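Local coordinates for protein beta-1,4-galactanase (Thielavia heterothallica, PDB 1HJS) that hydrolyses the beta-1,4-galactosidic linkages of type I arabinogalactans, acting as a family 53 glycoside hydrolase with a TIM-barrel fold, at residues R45-W49 / N62-A66; K174-D180 / F206-S212; A242-W248 / G292-W296. One frame throughout, in Å; residues are numbered along the deposited sequence.

Contact 1: residues R45-W49 / N62-A66; sequences RQRVW and NIAIA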
loop_
_atom_site.group_PDB
_atom_site.type_symbol
_atom_site.label_atom_id
_atom_site.label_comp_id
_atom_site.label_asym_id
_atom_site.label_seq_id
_atom_site.Cartn_x
_atom_site.Cartn_y
_atom_site.Cartn_z
ATOM N N ARG A 45 5.986 -2.516 3.009
ATOM C CA ARG A 45 5.255 -2.549 1.753
ATOM C C ARG A 45 6.191 -2.035 0.660
ATOM O O ARG A 45 6.969 -1.102 0.888
ATOM C CB ARG A 45 4.025 -1.646 1.880
ATOM C CG ARG A 45 3.093 -1.589 0.671
ATOM C CD ARG A 45 1.927 -0.686 1.051
ATOM N NE ARG A 45 0.865 -0.557 0.056
ATOM C CZ ARG A 45 0.719 0.494 -0.746
ATOM N NH1 ARG A 45 1.581 1.504 -0.692
ATOM N NH2 ARG A 45 -0.339 0.572 -1.547
ATOM N N GLN A 46 6.115 -2.640 -0.522
ATOM C CA GLN A 46 6.971 -2.257 -1.641
ATOM C C GLN A 46 6.197 -2.244 -2.960
ATOM O O GLN A 46 5.500 -3.209 -3.291
ATOM C CB GLN A 46 8.144 -3.241 -1.753
ATOM C CG GLN A 46 8.954 -3.378 -0.472
ATOM C CD GLN A 46 10.077 -4.395 -0.582
ATOM O OE1 GLN A 46 10.762 -4.676 0.399
ATOM N NE2 GLN A 46 10.268 -4.949 -1.778
ATOM N N ARG A 47 6.315 -1.155 -3.712
ATOM C CA ARG A 47 5.624 -1.066 -4.992
ATOM C C ARG A 47 6.456 -1.741 -6.071
ATOM O O ARG A 47 7.674 -1.567 -6.135
ATOM C CB ARG A 47 5.358 0.397 -5.379
ATOM C CG ARG A 47 6.573 1.314 -5.314
ATOM C CD ARG A 47 6.234 2.722 -5.809
ATOM N NE ARG A 47 7.293 3.681 -5.498
ATOM C CZ ARG A 47 7.444 4.278 -4.318
ATOM N NH1 ARG A 47 6.596 4.031 -3.329
ATOM N NH2 ARG A 47 8.465 5.103 -4.115
ATOM N N VAL A 48 5.789 -2.518 -6.917
ATOM C CA VAL A 48 6.468 -3.218 -7.995
ATOM C C VAL A 48 5.948 -2.742 -9.343
ATOM O O VAL A 48 4.750 -2.792 -9.606
ATOM C CB VAL A 48 6.244 -4.745 -7.901
ATOM C CG1 VAL A 48 6.947 -5.447 -9.061
ATOM C CG2 VAL A 48 6.758 -5.264 -6.568
ATOM N N TRP A 49 6.857 -2.268 -10.187
ATOM C CA TRP A 49 6.495 -1.818 -11.521
ATOM C C TRP A 49 7.030 -2.860 -12.501
ATOM O O TRP A 49 8.026 -3.531 -12.225
ATOM C CB TRP A 49 7.080 -0.428 -11.799
ATOM C CG TRP A 49 6.446 0.653 -10.949
ATOM C CD1 TRP A 49 5.370 0.517 -10.109
ATOM C CD2 TRP A 49 6.835 2.031 -10.876
ATOM N NE1 TRP A 49 5.068 1.727 -9.521
ATOM C CE2 TRP A 49 5.950 2.671 -9.974
ATOM C CE3 TRP A 49 7.844 2.789 -11.486
ATOM C CZ2 TRP A 49 6.046 4.036 -9.667
ATOM C CZ3 TRP A 49 7.940 4.151 -11.178
ATOM C CH2 TRP A 49 7.044 4.756 -10.278
ATOM N N ASN A 62 13.080 -4.724 -6.108
ATOM C CA ASN A 62 12.274 -5.218 -5.001
ATOM C C ASN A 62 12.826 -6.467 -4.325
ATOM O O ASN A 62 12.696 -6.630 -3.114
ATOM C CB ASN A 62 10.850 -5.462 -5.485
ATOM C CG ASN A 62 10.014 -4.208 -5.432
ATOM O OD1 ASN A 62 9.589 -3.786 -4.357
ATOM N ND2 ASN A 62 9.793 -3.588 -6.587
ATOM N N ILE A 63 13.433 -7.357 -5.101
ATOM C CA ILE A 63 14.003 -8.559 -4.508
ATOM C C ILE A 63 15.191 -8.154 -3.642
ATOM O O ILE A 63 15.391 -8.688 -2.553
ATOM C CB ILE A 63 14.442 -9.570 -5.601
ATOM C CG1 ILE A 63 13.195 -10.217 -6.213
ATOM C CG2 ILE A 63 15.366 -10.637 -5.001
ATOM C CD1 ILE A 63 13.467 -11.104 -7.407
ATOM N N ALA A 64 15.965 -7.184 -4.114
ATOM C CA ALA A 64 17.125 -6.724 -3.358
ATOM C C ALA A 64 16.730 -6.164 -1.987
ATOM O O ALA A 64 17.319 -6.537 -0.969
ATOM C CB ALA A 64 17.892 -5.676 -4.154
ATOM N N ILE A 65 15.738 -5.275 -1.943
ATOM C CA ILE A 65 15.350 -4.723 -0.650
ATOM C C ILE A 65 14.520 -5.703 0.172
ATOM O O ILE A 65 14.536 -5.648 1.398
ATOM C CB ILE A 65 14.614 -3.365 -0.785
ATOM C CG1 ILE A 65 13.329 -3.512 -1.602
ATOM C CG2 ILE A 65 15.538 -2.351 -1.449
ATOM C CD1 ILE A 65 12.521 -2.217 -1.673
ATOM N N ALA A 66 13.814 -6.612 -0.496
ATOM C CA ALA A 66 13.026 -7.613 0.225
ATOM C C ALA A 66 13.975 -8.510 1.026
ATOM O O ALA A 66 13.665 -8.904 2.150
ATOM C CB ALA A 66 12.203 -8.451 -0.745
#

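Contact 2: residues K174-D180 / F206-S212; sequences KIMIHLD and FDMMGVS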
loop_
_atom_site.group_PDB
_atom_site.type_symbol
_atom_site.label_atom_id
_atom_site.label_comp_id
_atom_site.label_asym_id
_atom_site.label_seq_id
_atom_site.Cartn_x
_atom_site.Cartn_y
_atom_site.Cartn_z
ATOM N N LYS A 174 -1.233 -13.611 1.444
ATOM C CA LYS A 174 -2.643 -13.275 1.480
ATOM C C LYS A 174 -2.816 -12.388 0.248
ATOM O O LYS A 174 -1.969 -11.533 -0.032
ATOM C CB LYS A 174 -2.980 -12.498 2.753
ATOM C CG LYS A 174 -2.941 -13.356 4.012
ATOM C CD LYS A 174 -3.224 -12.530 5.256
ATOM C CE LYS A 174 -3.245 -13.402 6.509
ATOM N NZ LYS A 174 -3.393 -12.580 7.749
ATOM N N ILE A 175 -3.893 -12.598 -0.502
ATOM C CA ILE A 175 -4.128 -11.805 -1.701
ATOM C C ILE A 175 -5.031 -10.622 -1.380
ATOM O O ILE A 175 -6.115 -10.782 -0.819
ATOM C CB ILE A 175 -4.747 -12.670 -2.811
ATOM C CG1 ILE A 175 -3.779 -13.805 -3.161
ATOM C CG2 ILE A 175 -5.028 -11.822 -4.041
ATOM C CD1 ILE A 175 -4.338 -14.828 -4.126
ATOM N N MET A 176 -4.576 -9.431 -1.745
ATOM C CA MET A 176 -5.324 -8.214 -1.453
ATOM C C MET A 176 -5.754 -7.393 -2.658
ATOM O O MET A 176 -5.047 -7.316 -3.657
ATOM C CB MET A 176 -4.484 -7.316 -0.540
ATOM C CG MET A 176 -5.045 -5.910 -0.352
ATOM S SD MET A 176 -3.863 -4.836 0.485
ATOM C CE MET A 176 -4.001 -5.429 2.156
ATOM N N ILE A 177 -6.936 -6.794 -2.546
ATOM C CA ILE A 177 -7.464 -5.895 -3.563
ATOM C C ILE A 177 -7.430 -4.559 -2.834
ATOM O O ILE A 177 -7.918 -4.441 -1.706
ATOM C CB ILE A 177 -8.903 -6.256 -3.982
ATOM C CG1 ILE A 177 -8.872 -7.505 -4.870
ATOM C CG2 ILE A 177 -9.538 -5.092 -4.735
ATOM C CD1 ILE A 177 -10.249 -8.017 -5.284
ATOM N N HIS A 178 -6.839 -3.562 -3.483
ATOM C CA HIS A 178 -6.651 -2.246 -2.889
ATOM C C HIS A 178 -7.344 -1.103 -3.629
ATOM O O HIS A 178 -7.070 -0.857 -4.800
ATOM C CB HIS A 178 -5.138 -1.977 -2.813
ATOM C CG HIS A 178 -4.773 -0.586 -2.394
ATOM N ND1 HIS A 178 -3.559 -0.014 -2.711
ATOM C CD2 HIS A 178 -5.451 0.343 -1.678
ATOM C CE1 HIS A 178 -3.506 1.209 -2.211
ATOM N NE2 HIS A 178 -4.642 1.450 -1.581
ATOM N N LEU A 179 -8.233 -0.410 -2.917
ATOM C CA LEU A 179 -8.968 0.737 -3.445
ATOM C C LEU A 179 -8.593 1.982 -2.633
ATOM O O LEU A 179 -8.186 1.881 -1.475
ATOM C CB LEU A 179 -10.480 0.500 -3.325
ATOM C CG LEU A 179 -11.215 -0.233 -4.453
ATOM C CD1 LEU A 179 -10.437 -1.439 -4.918
ATOM C CD2 LEU A 179 -12.616 -0.610 -3.969
ATOM N N ASP A 180 -8.726 3.156 -3.239
ATOM C CA ASP A 180 -8.414 4.399 -2.539
ATOM C C ASP A 180 -9.632 4.842 -1.719
ATOM O O ASP A 180 -10.634 4.126 -1.648
ATOM C CB ASP A 180 -8.042 5.485 -3.550
ATOM C CG ASP A 180 -9.226 5.939 -4.381
ATOM O OD1 ASP A 180 -10.058 5.085 -4.752
ATOM O OD2 ASP A 180 -9.320 7.151 -4.669
ATOM N N PHE A 206 -9.649 -13.959 -3.217
ATOM C CA PHE A 206 -8.767 -13.044 -2.498
ATOM C C PHE A 206 -9.044 -13.090 -1.003
ATOM O O PHE A 206 -10.080 -13.600 -0.570
ATOM C CB PHE A 206 -8.853 -11.609 -3.052
ATOM C CG PHE A 206 -10.176 -10.937 -2.846
ATOM C CD1 PHE A 206 -11.295 -11.331 -3.569
ATOM C CD2 PHE A 206 -10.295 -9.881 -1.946
ATOM C CE1 PHE A 206 -12.516 -10.682 -3.403
ATOM C CE2 PHE A 206 -11.510 -9.222 -1.770
ATOM C CZ PHE A 206 -12.625 -9.623 -2.501
ATOM N N ASP A 207 -8.118 -12.553 -0.215
ATOM C CA ASP A 207 -8.231 -12.621 1.236
ATOM C C ASP A 207 -8.352 -11.306 1.990
ATOM O O ASP A 207 -8.861 -11.276 3.112
ATOM C CB ASP A 207 -7.013 -13.373 1.771
ATOM C CG ASP A 207 -6.715 -14.626 0.972
ATOM O OD1 ASP A 207 -7.551 -15.547 1.005
ATOM O OD2 ASP A 207 -5.656 -14.688 0.307
ATOM N N MET A 208 -7.889 -10.224 1.382
ATOM C CA MET A 208 -7.904 -8.940 2.060
ATOM C C MET A 208 -8.401 -7.779 1.219
ATOM O O MET A 208 -8.303 -7.786 -0.007
ATOM C CB MET A 208 -6.490 -8.591 2.528
ATOM C CG MET A 208 -5.762 -9.666 3.288
ATOM S SD MET A 208 -4.078 -9.094 3.684
ATOM C CE MET A 208 -4.398 -8.139 5.169
ATOM N N MET A 209 -8.923 -6.773 1.911
ATOM C CA MET A 209 -9.388 -5.549 1.281
ATOM C C MET A 209 -8.560 -4.443 1.904
ATOM O O MET A 209 -8.606 -4.231 3.121
ATOM C CB MET A 209 -10.869 -5.301 1.568
ATOM C CG MET A 209 -11.790 -6.332 0.951
ATOM S SD MET A 209 -13.522 -5.923 1.206
ATOM C CE MET A 209 -14.263 -6.931 -0.076
ATOM N N GLY A 210 -7.782 -3.757 1.079
ATOM C CA GLY A 210 -6.965 -2.674 1.591
ATOM C C GLY A 210 -7.514 -1.344 1.118
ATOM O O GLY A 210 -8.121 -1.266 0.051
ATOM N N VAL A 211 -7.320 -0.299 1.914
ATOM C CA VAL A 211 -7.790 1.022 1.535
ATOM C C VAL A 211 -6.738 2.069 1.854
ATOM O O VAL A 211 -5.954 1.909 2.792
ATOM C CB VAL A 211 -9.075 1.421 2.298
ATOM C CG1 VAL A 211 -10.180 0.415 2.027
ATOM C CG2 VAL A 211 -8.790 1.518 3.794
ATOM N N SER A 212 -6.714 3.129 1.056
ATOM C CA SER A 212 -5.806 4.237 1.310
ATOM C C SER A 212 -6.643 5.182 2.171
ATOM O O SER A 212 -7.864 5.251 2.011
ATOM C CB SER A 212 -5.419 4.949 0.011
ATOM O OG SER A 212 -4.704 4.095 -0.866
#

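Contact 3: residues A242-W248 / G292-W296; sequences AVVETNW and GLFYW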
loop_
_atom_site.group_PDB
_atom_site.type_symbol
_atom_site.label_atom_id
_atom_site.label_comp_id
_atom_site.label_asym_id
_atom_site.label_seq_id
_atom_site.Cartn_x
_atom_site.Cartn_y
_atom_site.Cartn_z
ATOM N N ALA A 242 -7.341 -3.671 5.982
ATOM C CA ALA A 242 -6.171 -2.884 6.346
ATOM C C ALA A 242 -6.102 -1.538 5.645
ATOM O O ALA A 242 -6.554 -1.381 4.506
ATOM C CB ALA A 242 -4.896 -3.673 6.046
ATOM N N VAL A 243 -5.544 -0.560 6.348
ATOM C CA VAL A 243 -5.324 0.758 5.779
ATOM C C VAL A 243 -3.894 0.561 5.295
ATOM O O VAL A 243 -2.973 0.444 6.103
ATOM C CB VAL A 243 -5.375 1.861 6.854
ATOM C CG1 VAL A 243 -4.856 3.175 6.275
ATOM C CG2 VAL A 243 -6.816 2.042 7.341
ATOM N N VAL A 244 -3.718 0.497 3.982
ATOM C CA VAL A 244 -2.402 0.243 3.410
ATOM C C VAL A 244 -1.589 1.469 3.018
ATOM O O VAL A 244 -0.443 1.346 2.592
ATOM C CB VAL A 244 -2.530 -0.717 2.207
ATOM C CG1 VAL A 244 -3.207 -1.995 2.662
ATOM C CG2 VAL A 244 -3.345 -0.076 1.092
ATOM N N GLU A 245 -2.183 2.646 3.170
ATOM C CA GLU A 245 -1.503 3.905 2.876
ATOM C C GLU A 245 -2.122 5.005 3.724
ATOM O O GLU A 245 -3.342 5.138 3.773
ATOM C CB GLU A 245 -1.639 4.288 1.397
ATOM C CG GLU A 245 -0.630 3.623 0.466
ATOM C CD GLU A 245 -0.635 4.227 -0.928
ATOM O OE1 GLU A 245 -0.848 5.457 -1.045
ATOM O OE2 GLU A 245 -0.410 3.480 -1.905
ATOM N N THR A 246 -1.280 5.773 4.407
ATOM C CA THR A 246 -1.744 6.894 5.217
ATOM C C THR A 246 -0.552 7.793 5.542
ATOM O O THR A 246 0.604 7.351 5.509
ATOM C CB THR A 246 -2.440 6.424 6.524
ATOM O OG1 THR A 246 -3.152 7.525 7.111
ATOM C CG2 THR A 246 -1.418 5.901 7.528
ATOM N N ASN A 247 -0.845 9.057 5.829
ATOM C CA ASN A 247 0.162 10.070 6.143
ATOM C C ASN A 247 -0.451 11.082 7.112
ATOM O O ASN A 247 -1.674 11.216 7.189
ATOM C CB ASN A 247 0.528 10.891 4.895
ATOM C CG ASN A 247 1.638 10.286 4.048
ATOM O OD1 ASN A 247 1.931 10.806 2.972
ATOM N ND2 ASN A 247 2.265 9.213 4.523
ATOM N N TRP A 248 0.413 11.775 7.847
ATOM C CA TRP A 248 0.008 12.878 8.717
ATOM C C TRP A 248 1.196 13.828 8.667
ATOM O O TRP A 248 2.342 13.420 8.864
ATOM C CB TRP A 248 -0.272 12.472 10.161
ATOM C CG TRP A 248 -0.764 13.675 10.922
ATOM C CD1 TRP A 248 -0.023 14.505 11.716
ATOM C CD2 TRP A 248 -2.074 14.253 10.856
ATOM N NE1 TRP A 248 -0.790 15.564 12.145
ATOM C CE2 TRP A 248 -2.053 15.434 11.632
ATOM C CE3 TRP A 248 -3.267 13.890 10.209
ATOM C CZ2 TRP A 248 -3.178 16.257 11.783
ATOM C CZ3 TRP A 248 -4.386 14.706 10.358
ATOM C CH2 TRP A 248 -4.332 15.879 11.140
ATOM N N GLY A 292 -4.378 -4.469 9.803
ATOM C CA GLY A 292 -3.151 -3.759 9.487
ATOM C C GLY A 292 -3.212 -2.278 9.172
ATOM O O GLY A 292 -4.260 -1.731 8.822
ATOM N N LEU A 293 -2.057 -1.637 9.312
ATOM C CA LEU A 293 -1.897 -0.218 9.026
ATOM C C LEU A 293 -0.498 -0.018 8.471
ATOM O O LEU A 293 0.479 -0.504 9.046
ATOM C CB LEU A 293 -2.073 0.622 10.296
ATOM C CG LEU A 293 -1.941 2.145 10.135
ATOM C CD1 LEU A 293 -2.590 2.843 11.313
ATOM C CD2 LEU A 293 -0.472 2.541 10.035
ATOM N N PHE A 294 -0.403 0.686 7.348
ATOM C CA PHE A 294 0.890 0.967 6.734
ATOM C C PHE A 294 1.044 2.454 6.456
ATOM O O PHE A 294 0.227 3.040 5.748
ATOM C CB PHE A 294 1.044 0.208 5.417
ATOM C CG PHE A 294 1.164 -1.283 5.581
ATOM C CD1 PHE A 294 0.045 -2.058 5.869
ATOM C CD2 PHE A 294 2.401 -1.907 5.448
ATOM C CE1 PHE A 294 0.156 -3.446 6.026
ATOM C CE2 PHE A 294 2.528 -3.294 5.603
ATOM C CZ PHE A 294 1.401 -4.063 5.893
ATOM N N TYR A 295 2.090 3.058 7.010
ATOM C CA TYR A 295 2.358 4.477 6.784
ATOM C C TYR A 295 3.074 4.558 5.439
ATOM O O TYR A 295 3.967 3.754 5.170
ATOM C CB TYR A 295 3.269 5.038 7.877
ATOM C CG TYR A 295 3.294 6.550 7.896
ATOM C CD1 TYR A 295 2.363 7.269 8.646
ATOM C CD2 TYR A 295 4.207 7.261 7.123
ATOM C CE1 TYR A 295 2.340 8.660 8.624
ATOM C CE2 TYR A 295 4.193 8.664 7.092
ATOM C CZ TYR A 295 3.256 9.350 7.844
ATOM O OH TYR A 295 3.216 10.721 7.813
ATOM N N TRP A 296 2.714 5.518 4.594
ATOM C CA TRP A 296 3.355 5.592 3.285
ATOM C C TRP A 296 4.614 6.447 3.184
ATOM O O TRP A 296 4.576 7.659 3.417
ATOM C CB TRP A 296 2.356 6.068 2.224
ATOM C CG TRP A 296 2.832 5.810 0.821
ATOM C CD1 TRP A 296 3.012 4.591 0.230
ATOM C CD2 TRP A 296 3.218 6.787 -0.156
ATOM N NE1 TRP A 296 3.487 4.747 -1.050
ATOM C CE2 TRP A 296 3.622 6.086 -1.314
ATOM C CE3 TRP A 296 3.262 8.189 -0.165
ATOM C CZ2 TRP A 296 4.067 6.738 -2.473
ATOM C CZ3 TRP A 296 3.706 8.839 -1.314
ATOM C CH2 TRP A 296 4.104 8.113 -2.453
#

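Contact 1: residues R45-W49 / N62-A66
In this (beta/alpha)8 barrel, strand 43-48 and helix 59-71 open a beta-alpha-beta unit, and here the strand faces the helix that follows it. The short segments run nearly antiparallel, at 168°, with their axes 9.8 Å apart at closest approach. Arg45 comes first and stays out of reach of the helix; it salt-bridges Asp8, Asp79 and Glu245, assigned as the nucleophile. Gln46, by contrast, points toward the helix, and its NE2 gives two hydrogen bonds to one residue, 2.9 Å to OD1 and 3.2 Å to the backbone O of Asn62. The same amide lies against Ile65, with Gln46 NE2 3.4 Å from Ile65 CG1, while Gln46 OE1 accepts a hydrogen bond from Trp9. At Arg47 the CA-to-CB bond turns away from the helix, and the guanidinium pairs with Glu297, so what it offers here is its carbonyl: Arg47 O accepts a hydrogen bond from Asn62 ND2 at 3.0 Å, and that ND2 is also hydrogen-bonded to Asn58 O. Val48 sits level with Asn62, their CA atoms 6.8 Å apart, and Val48 CG2 touches Asn62 ND2 at 3.5 Å.

Contact 2: residues K174-D180 / F206-S212
A hollow lies over Gly210, which has no side chain. A CB here would come 2.7 Å from Met176 SD, so the missing side chain leaves the space that the methionine occupies. Beside it, Met176 CB packs on Met208 CB at 3.9 Å, and Met208 SD reaches back to Lys174 CB at 3.7 Å. On the other face of the sheet, Ile177 presses CD1 onto the ring of Phe206, 3.6 Å from its centroid and 4° off the normal, a CH-pi contact, and Ile175 CG2 lies 4.0 Å from Phe206 CB. The segments are parallel neighbours in the TIM barrel, fifth and sixth strands, linked through helix 185-196 by a beta-alpha-beta crossover. Met209 and Val211 share the face of Ile177 and Leu179: Ile177 and Met209 meet Tyr192 of helix 185-196, while Met209 and Val211 meet Met233 of helix 223-237. Parallel backbone bonds hold this fit, among them Gly210 N to Ile177 O (2.9 Å), and Asp207 OD2 takes Ile175 N (2.9 Å) at the N-terminal end. At the C-terminal end His178 NE2 donates to Ser212 OG at 2.7 Å, and that hydroxyl also hydrogen-bonds Glu135, assigned as the proton donor.

Contact 3: residues A242-W248 / G292-W296
Trp296, Tyr295 and Phe294 have the most surface covered, and each meets segment 242-248 differently. Trp296 points toward it: Glu245, the assigned nucleophile, lays its carboxylate over one face of the indole, with Glu245 CG 3.8 Å from Trp296 CD1; OE1 hydrogen-bonds Tyr214 OH, while OE2 salt-bridges Arg45. The tryptophan backbone binds too, N to Thr246 O at 2.9 Å and O to Asn247 ND2 at 3.0 Å. Tyr295 starts away, but its ring swings back under Asn247 ND2 and Thr246 O; Tyr295 OH accepts a hydrogen bond from Trp248 N (3.0 Å) and is also hydrogen-bonded to Asn313 O. Phe294 donates its N to Val243 O at 2.9 Å and sets CB 3.4 Å from Val244 O. Earlier in both strands, Val243 N reaches Gly292 O at 3.0 Å. These are the seventh and eighth strands of the clan GH-A barrel, with Glu245 in the C-terminal part of the seventh. Helix 270-285 covers Val243, Thr246 and Tyr295 on the outside; inward, Val244 meets strand 174-179 and Phe294 meets strand 43-48.

Overall arrangement
From the N terminus, contact 1 closes first, over the 12 residues between 45-49 and 62-66. Contact 2 follows, spanning 25 residues that include helix 185-196, and contact 3 closes the longest loop, 43 residues with helix 270-285. The three are in series; none nests or crosses. All reach the same closed sheet. Contacts 2 and 3 are joined directly, since strands 208-212 and 240-245 are neighbours: Val211 N and O probably hydrogen-bond Ala242 O and Val244 N, both at 2.9 Å. Contact 1 reaches the others across the barrel interior, where Arg45 NH2 lies 2.9 Å from Glu245 OE2 and 3.3 Å from His178 CE1, and Arg47 NH1 packs 3.8 Å from Trp296 CZ2.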